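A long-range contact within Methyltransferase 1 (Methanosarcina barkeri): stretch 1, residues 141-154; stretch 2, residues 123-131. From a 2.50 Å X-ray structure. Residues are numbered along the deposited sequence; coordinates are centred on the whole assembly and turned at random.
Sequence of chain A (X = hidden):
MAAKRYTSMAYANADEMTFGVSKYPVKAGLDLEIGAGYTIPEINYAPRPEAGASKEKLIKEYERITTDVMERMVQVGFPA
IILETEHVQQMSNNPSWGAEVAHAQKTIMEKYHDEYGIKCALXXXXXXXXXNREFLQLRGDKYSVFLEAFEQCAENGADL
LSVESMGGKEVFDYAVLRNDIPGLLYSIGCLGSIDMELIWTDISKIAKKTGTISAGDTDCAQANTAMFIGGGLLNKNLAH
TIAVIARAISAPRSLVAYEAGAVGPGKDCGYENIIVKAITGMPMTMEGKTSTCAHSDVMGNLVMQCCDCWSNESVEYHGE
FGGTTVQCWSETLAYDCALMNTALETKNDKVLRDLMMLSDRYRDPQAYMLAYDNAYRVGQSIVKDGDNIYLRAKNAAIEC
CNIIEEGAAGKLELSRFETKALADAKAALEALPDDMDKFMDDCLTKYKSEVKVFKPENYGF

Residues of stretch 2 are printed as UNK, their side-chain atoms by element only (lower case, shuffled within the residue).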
# COMPACT_ATOMS: atom_id res chain seq x y z
N ASP A 141 -2.29 27.44 -29.36
CA ASP A 141 -0.85 27.46 -29.61
C ASP A 141 -0.17 26.31 -28.93
O ASP A 141 0.95 25.93 -29.29
CB ASP A 141 -0.23 28.75 -29.05
CG ASP A 141 -0.85 30.00 -29.60
OD1 ASP A 141 -1.15 30.03 -30.83
OD2 ASP A 141 -1.04 30.96 -28.80
N LYS A 142 -0.81 25.80 -27.90
CA LYS A 142 -0.23 24.74 -27.13
C LYS A 142 -0.42 23.36 -27.84
O LYS A 142 0.29 22.39 -27.55
CB LYS A 142 -0.80 24.79 -25.69
CG LYS A 142 0.25 24.73 -24.56
CD LYS A 142 0.73 26.10 -24.05
CE LYS A 142 -0.44 27.07 -23.76
NZ LYS A 142 -1.27 26.75 -22.54
N TYR A 143 -1.33 23.30 -28.81
CA TYR A 143 -1.62 22.04 -29.51
C TYR A 143 -0.38 21.36 -30.08
O TYR A 143 -0.22 20.14 -29.94
CB TYR A 143 -2.66 22.22 -30.64
CG TYR A 143 -3.26 20.91 -31.11
CD1 TYR A 143 -4.30 20.31 -30.41
CD2 TYR A 143 -2.77 20.26 -32.25
CE1 TYR A 143 -4.84 19.08 -30.82
CE2 TYR A 143 -3.30 19.02 -32.67
CZ TYR A 143 -4.34 18.45 -31.95
OH TYR A 143 -4.90 17.24 -32.35
N SER A 144 0.49 22.14 -30.71
CA SER A 144 1.65 21.57 -31.40
C SER A 144 2.66 21.06 -30.39
O SER A 144 3.37 20.08 -30.64
CB SER A 144 2.31 22.59 -32.33
OG SER A 144 2.78 23.71 -31.62
N VAL A 145 2.70 21.73 -29.24
CA VAL A 145 3.57 21.31 -28.15
C VAL A 145 3.07 19.94 -27.64
O VAL A 145 3.85 19.01 -27.48
CB VAL A 145 3.63 22.37 -27.03
CG1 VAL A 145 4.54 21.93 -25.88
CG2 VAL A 145 4.12 23.71 -27.58
N PHE A 146 1.75 19.85 -27.45
CA PHE A 146 1.05 18.65 -27.06
C PHE A 146 1.51 17.45 -27.89
O PHE A 146 1.95 16.43 -27.35
CB PHE A 146 -0.44 18.91 -27.21
CG PHE A 146 -1.33 17.77 -26.77
CD1 PHE A 146 -1.21 17.21 -25.51
CD2 PHE A 146 -2.32 17.30 -27.62
CE1 PHE A 146 -2.05 16.19 -25.11
CE2 PHE A 146 -3.17 16.28 -27.23
CZ PHE A 146 -3.04 15.72 -25.96
N LEU A 147 1.44 17.61 -29.21
CA LEU A 147 1.89 16.58 -30.16
C LEU A 147 3.37 16.25 -30.05
O LEU A 147 3.75 15.08 -30.15
CB LEU A 147 1.57 16.98 -31.61
CG LEU A 147 0.10 17.12 -32.01
CD1 LEU A 147 -0.00 17.25 -33.55
CD2 LEU A 147 -0.79 15.96 -31.48
N GLU A 148 4.20 17.28 -29.87
CA GLU A 148 5.64 17.12 -29.72
C GLU A 148 5.94 16.25 -28.50
O GLU A 148 6.90 15.48 -28.50
CB GLU A 148 6.34 18.46 -29.51
CG GLU A 148 6.52 19.32 -30.72
CD GLU A 148 7.18 20.67 -30.40
OE1 GLU A 148 8.21 20.69 -29.68
OE2 GLU A 148 6.67 21.71 -30.89
N ALA A 149 5.14 16.38 -27.45
CA ALA A 149 5.33 15.54 -26.29
C ALA A 149 5.15 14.06 -26.65
O ALA A 149 5.99 13.22 -26.29
CB ALA A 149 4.45 15.97 -25.13
N PHE A 150 4.07 13.75 -27.38
CA PHE A 150 3.82 12.37 -27.76
C PHE A 150 4.97 11.89 -28.63
O PHE A 150 5.50 10.82 -28.41
CB PHE A 150 2.50 12.18 -28.52
CG PHE A 150 1.28 12.25 -27.67
CD1 PHE A 150 0.84 11.12 -26.96
CD2 PHE A 150 0.52 13.43 -27.61
CE1 PHE A 150 -0.31 11.17 -26.17
CE2 PHE A 150 -0.64 13.49 -26.81
CZ PHE A 150 -1.05 12.35 -26.08
N GLU A 151 5.37 12.66 -29.62
CA GLU A 151 6.34 12.07 -30.51
C GLU A 151 7.78 11.98 -29.96
O GLU A 151 8.52 11.06 -30.29
CB GLU A 151 6.23 12.62 -31.93
CG GLU A 151 7.33 13.47 -32.42
CD GLU A 151 7.04 13.91 -33.87
OE1 GLU A 151 7.35 13.13 -34.82
OE2 GLU A 151 6.48 15.02 -34.04
N GLN A 152 8.14 12.93 -29.10
CA GLN A 152 9.45 12.92 -28.49
C GLN A 152 9.59 11.75 -27.53
O GLN A 152 10.63 11.08 -27.55
CB GLN A 152 9.73 14.24 -27.78
CG GLN A 152 10.00 15.40 -28.72
CD GLN A 152 11.27 15.21 -29.47
OE1 GLN A 152 12.33 14.95 -28.87
NE2 GLN A 152 11.20 15.31 -30.81
N CYS A 153 8.56 11.49 -26.73
CA CYS A 153 8.56 10.35 -25.81
C CYS A 153 8.56 9.05 -26.58
O CYS A 153 9.20 8.07 -26.17
CB CYS A 153 7.34 10.38 -24.90
SG CYS A 153 7.44 11.71 -23.71
N ALA A 154 7.87 9.06 -27.72
CA ALA A 154 7.76 7.87 -28.54
C ALA A 154 9.08 7.57 -29.24
O ALA A 154 9.35 6.45 -29.60
CB ALA A 154 6.67 8.02 -29.55
N UNK A 123 4.86 2.79 -20.59
CA UNK A 123 3.78 3.62 -21.02
C UNK A 123 4.03 5.00 -20.49
O UNK A 123 4.29 5.17 -19.29
c UNK A 123 -1.92 2.42 -20.84
n UNK A 123 -1.76 1.26 -20.22
c UNK A 123 1.31 3.99 -20.70
n UNK A 123 -2.99 2.63 -21.58
c UNK A 123 0.17 3.33 -19.97
c UNK A 123 2.50 3.10 -20.45
n UNK A 123 -1.04 3.39 -20.73
N UNK A 124 3.95 5.98 -21.39
CA UNK A 124 4.00 7.37 -21.04
C UNK A 124 2.65 7.96 -21.34
O UNK A 124 2.10 7.77 -22.42
c UNK A 124 7.07 9.49 -20.98
n UNK A 124 6.93 7.42 -20.29
c UNK A 124 6.32 8.37 -21.09
n UNK A 124 8.10 9.20 -20.12
c UNK A 124 5.06 8.11 -21.86
c UNK A 124 8.01 7.94 -19.74
N UNK A 125 2.12 8.67 -20.35
CA UNK A 125 0.85 9.36 -20.44
C UNK A 125 1.14 10.87 -20.41
O UNK A 125 1.43 11.46 -19.34
o UNK A 125 -0.28 7.56 -19.30
c UNK A 125 -1.40 9.73 -19.25
c UNK A 125 -0.04 8.96 -19.25
N UNK A 126 1.07 11.49 -21.60
CA UNK A 126 1.32 12.91 -21.77
C UNK A 126 0.25 13.65 -20.97
O UNK A 126 -0.86 13.16 -20.80
c UNK A 126 2.62 12.84 -23.96
c UNK A 126 1.06 14.76 -23.59
c UNK A 126 3.12 11.43 -23.67
c UNK A 126 1.30 13.24 -23.29
N UNK A 127 0.61 14.80 -20.41
CA UNK A 127 -0.40 15.69 -19.84
C UNK A 127 -1.23 16.48 -20.86
O UNK A 127 -0.69 16.99 -21.84
N UNK A 128 -2.53 16.60 -20.63
CA UNK A 128 -3.35 17.46 -21.49
C UNK A 128 -3.07 18.88 -21.12
O UNK A 128 -3.71 19.44 -20.25
c UNK A 128 -4.85 17.16 -21.43
o UNK A 128 -5.06 18.62 -23.34
o UNK A 128 -6.70 17.18 -23.02
c UNK A 128 -5.59 17.69 -22.69
N UNK A 129 -2.08 19.45 -21.80
CA UNK A 129 -1.61 20.80 -21.49
C UNK A 129 -2.42 21.91 -22.21
O UNK A 129 -2.13 23.09 -22.01
c UNK A 129 0.68 20.01 -20.98
c UNK A 129 -0.11 20.93 -21.83
c UNK A 129 1.55 21.05 -23.82
c UNK A 129 0.15 20.65 -23.32
N UNK A 130 -3.41 21.55 -23.02
CA UNK A 130 -4.18 22.52 -23.82
C UNK A 130 -5.15 23.37 -22.99
O UNK A 130 -6.36 23.36 -23.19
c UNK A 130 -4.05 20.98 -25.89
n UNK A 130 -7.38 18.99 -27.71
c UNK A 130 -6.91 18.69 -26.48
n UNK A 130 -5.75 19.18 -26.04
c UNK A 130 -4.87 20.07 -26.80
c UNK A 130 -4.93 21.80 -24.95
n UNK A 130 -7.62 17.90 -25.68
N UNK A 131 -4.59 24.12 -22.04
CA UNK A 131 -5.36 24.94 -21.10
C UNK A 131 -4.47 26.06 -20.50
O UNK A 131 -3.26 25.88 -20.36
o UNK A 131 -6.91 23.00 -17.40
c UNK A 131 -6.65 24.79 -18.92
o UNK A 131 -8.71 24.15 -17.96
c UNK A 131 -5.92 24.05 -20.00
c UNK A 131 -7.48 23.91 -18.04

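Position 123 carries three carbons in a chain, then a nitrogen, then a carbon bearing two more nitrogens. The side chain is out of reach of stretch 1 and takes no part in the contact. That terminal group is a guanidinium, so the residue is Arg123.

Position 124 has one carbon followed by a five-membered ring of three carbons and two nitrogens, an imidazole. CA-to-CB points toward the helix, and a ring carbon lies 3.5 Å from SG of Cys153. The residue is His124 and the ring carbon its CD2; SG of Cys153 sits 4.6 Å from the ring centroid, 68° off the normal, an oblique sulfur-aromatic approach.

At position 125 one carbon carries an oxygen and a carbon. The CA-to-CB bond points away from the helix, in keeping with the alternation of side chains along a strand, and nothing on stretch 1 is touched. The atoms alone fit a beta-branched hydroxyl residue, Thr125.

Position 126 has four carbons, forked at the first, with one arm two carbons long. Its CA-to-CB bond points toward the helix, and the residue gives up 111 Å², the largest covered area in either stretch. CB lies over the Phe150 ring face, 3.9 Å from its centroid and 17° off the normal. This is Ile126; CG1 of Ile126 is 3.8 Å from CB of Ala149 and CG2 of Ile126 is 3.7 Å from CE1 of Phe146.

Position 127 has no side-chain atoms. Its backbone O lies 3.6 Å from CE1 of Phe146, at the ring edge near the ring plane. It is Gly127.

Position 128 shows two carbons, the second carrying two oxygens: a short carboxylate. One of these oxygens comes only within 4.3 Å of CE1 of Phe146. The residue is Asp128, and that oxygen is OD1.

Position 129 again has four carbons forked at the first with one two-carbon arm. Its CA-to-CB bond points toward stretch 1, and the end carbon of the longer arm lies 3.7 Å from CG1 of Val145 and 4.0 Å from CG of Lys142. It is Ile129, and that carbon is CD1.

Position 130 has three carbons, a nitrogen, then a carbon carrying two more nitrogens, with its third chain carbon 3.7 Å from CD1 of Tyr143; it is Arg130. CD of Arg130 lies over one face of the Phe146 ring, 4.3 Å from the centroid and 28° off the normal. The guanidinium is held by a salt bridge, NE of Arg130 to OD1 of Asp128 at 2.8 Å, and by a second hydrogen bond from NH2 of Arg130 to OD2 of Asp128 at 2.9 Å.

Position 131 has three carbons, the third carrying two oxygens. Its CA-to-CB bond points away; its backbone O is 3.1 Å from NZ of Lys142, but the angle is too poor for a hydrogen bond. It is Glu131.

The contact therefore works by apolar packing, with no hydrogen bond between the stretches. Helix and strand run nearly antiparallel (171°), their axes 8.9 Å apart at closest approach. The two stretches bury 632 Å² between them, both sides summed. Ile126 packs against Phe146, Ala149 and Phe150, Ile129 meets Val145 and Phe146, and the salt-bridged Arg130 lays its aliphatic part over Phe146.

Stretch 2 (123-131) RHTIGDIRE
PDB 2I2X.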